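Local coordinates for HIT domain-containing protein (Leishmania major, PDB 3KSV) that binds zinc and, as a member of the histidine triad (HIT) family, probably acts as a nucleotide hydrolase or transferase, at residues Ser57-His60 with Glu61-Met64. Residues are numbered along the deposited sequence; the frame is centred on the assembly and turned at random.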
ATOM      1  N   SER A  57       6.133   3.448  13.666  1.00 26.45           N
ATOM      2  CA  SER A  57       6.133   1.983  13.643  1.00 27.16           C
ATOM      3  C   SER A  57       4.994   1.381  12.763  1.00 26.48           C
ATOM      4  O   SER A  57       5.182   0.336  12.120  1.00 25.82           O
ATOM      5  CB  SER A  57       6.088   1.441  15.074  1.00 28.08           C
ATOM      6  OG  SER A  57       5.684   0.078  15.087  1.00 32.68           O
ATOM      7  N   CYS A  58       3.835   2.045  12.743  1.00 25.77           N
ATOM      8  CA  CYS A  58       2.678   1.621  11.939  1.00 25.49           C
ATOM      9  C   CYS A  58       2.107   2.833  11.172  1.00 23.72           C
ATOM     10  O   CYS A  58       2.367   3.991  11.515  1.00 22.54           O
ATOM     11  CB  CYS A  58       1.581   0.984  12.819  1.00 26.48           C
ATOM     12  SG  CYS A  58       2.120  -0.328  14.012  1.00 31.72           S
ATOM     13  N   LEU A  59       1.324   2.558  10.134  1.00 22.08           N
ATOM     14  CA  LEU A  59       0.859   3.600   9.233  1.00 21.15           C
ATOM     15  C   LEU A  59      -0.010   4.614   9.951  1.00 20.60           C
ATOM     16  O   LEU A  59       0.014   5.807   9.611  1.00 20.61           O
ATOM     17  CB  LEU A  59       0.101   2.992   8.038  1.00 20.13           C
ATOM     18  CG  LEU A  59      -0.233   3.959   6.900  1.00 20.09           C
ATOM     19  CD1 LEU A  59       1.027   4.589   6.326  1.00 20.29           C
ATOM     20  CD2 LEU A  59      -1.044   3.252   5.782  1.00 19.54           C
ATOM     21  N   HIS A  60      -0.746   4.147  10.957  1.00 20.43           N
ATOM     22  CA  HIS A  60      -1.644   5.017  11.726  1.00 21.15           C
ATOM     23  C   HIS A  60      -0.905   5.993  12.629  1.00 22.23           C
ATOM     24  O   HIS A  60      -1.526   6.890  13.184  1.00 22.29           O
ATOM     25  CB  HIS A  60      -2.701   4.217  12.529  1.00 20.73           C
ATOM     26  CG  HIS A  60      -2.143   3.280  13.556  1.00 19.67           C
ATOM     27  ND1 HIS A  60      -1.996   3.631  14.887  1.00 23.25           N
ATOM     28  CD2 HIS A  60      -1.750   1.987  13.466  1.00 17.25           C
ATOM     29  CE1 HIS A  60      -1.484   2.611  15.558  1.00 21.55           C
ATOM     30  NE2 HIS A  60      -1.331   1.599  14.716  1.00 22.71           N
ATOM     31  N   GLU A  61       0.413   5.825  12.762  1.00 22.85           N
ATOM     32  CA  GLU A  61       1.214   6.742  13.557  1.00 24.08           C
ATOM     33  C   GLU A  61       1.860   7.818  12.694  1.00 24.75           C
ATOM     34  O   GLU A  61       2.482   8.743  13.213  1.00 24.98           O
ATOM     35  CB  GLU A  61       2.275   5.963  14.328  1.00 24.36           C
ATOM     36  CG  GLU A  61       1.702   5.140  15.484  1.00 26.21           C
ATOM     37  CD  GLU A  61       2.781   4.415  16.289  1.00 30.59           C
ATOM     38  OE1 GLU A  61       3.466   3.553  15.693  1.00 33.79           O
ATOM     39  OE2 GLU A  61       2.939   4.702  17.509  1.00 33.32           O
ATOM     40  N   LEU A  62       1.689   7.706  11.377  1.00 24.82           N
ATOM     41  CA  LEU A  62       2.338   8.606  10.424  1.00 25.22           C
ATOM     42  C   LEU A  62       1.585   9.943  10.373  1.00 25.19           C
ATOM     43  O   LEU A  62       0.352   9.957  10.413  1.00 25.15           O
ATOM     44  CB  LEU A  62       2.337   7.939   9.037  1.00 25.65           C
ATOM     45  CG  LEU A  62       3.329   8.384   7.965  1.00 25.92           C
ATOM     46  CD1 LEU A  62       4.759   8.296   8.470  1.00 26.88           C
ATOM     47  CD2 LEU A  62       3.125   7.551   6.715  1.00 24.75           C
ATOM     48  N   GLY A  63       2.311  11.056  10.289  1.00 24.76           N
ATOM     49  CA  GLY A  63       1.687  12.374  10.160  1.00 24.86           C
ATOM     50  C   GLY A  63       0.998  12.565   8.818  1.00 24.99           C
ATOM     51  O   GLY A  63       1.381  11.959   7.831  1.00 25.08           O
ATOM     52  N   MET A  64      -0.025  13.408   8.780  1.00 25.51           N
ATOM     53  CA  MET A  64      -0.791  13.638   7.553  1.00 26.04           C
ATOM     54  C   MET A  64       0.070  14.229   6.422  1.00 26.03           C
ATOM     55  O   MET A  64      -0.050  13.822   5.278  1.00 24.91           O
ATOM     56  CB  MET A  64      -2.021  14.522   7.843  1.00 26.52           C
ATOM     57  CG  MET A  64      -3.402  13.802   7.917  1.00 28.07           C
ATOM     58  SD  MET A  64      -3.461  12.005   8.225  1.00 31.85           S
TER
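Glu61 and Cys58 meet twice, a compact example of how one residue can serve a turn through both backbone and side chain: Glu61 gives its amide to Cys58 O and returns its carboxylate to the amides before the 3-10 segment. The backbone bond runs from Glu61 N to Cys58 O at 3.0 Å, and a second i to i-3 bond follows from Leu62 N to Leu59 O at 3.1 Å. In both, the donor stands well above the carbonyl plane, and neither N-H is aimed at a lone pair.

In the other direction, Glu61 OE1 reaches the backbone amides of Ser57 and Cys58, just ahead of the 3-10 segment. Its bond to Cys58 N is weak, at 3.3 Å. That to Ser57 N, at 3.4 Å, is weak too and more sharply bent. With CG beside its own backbone N (chi1 -72°) and an extended chain beyond, Glu61 folds back over the chain to face the two amides, while OE1 also rests 3.4 Å from Ser57 CB. The His60 side chain runs alongside that of Glu61 in the same direction.

Away from the carboxylate, Leu59 CD1 touches Leu62 CD2 at 3.7 Å, the two buried side chains crossing at a slant. Leu62 also packs on Ala56, and Leu59 on Ser78 of the second subunit, whose Tyr90 hydroxyl bonds to His60 N.

The turn thus links the zinc-site region, with His55 close to Ser57, to helix 64-82, for which Gly63 is the N-cap. Its chemistry is consistent with a shape held largely by the two backbone bonds and the leucine contact, the two long, bent hydrogen bonds to one carboxylate oxygen probably contributing little.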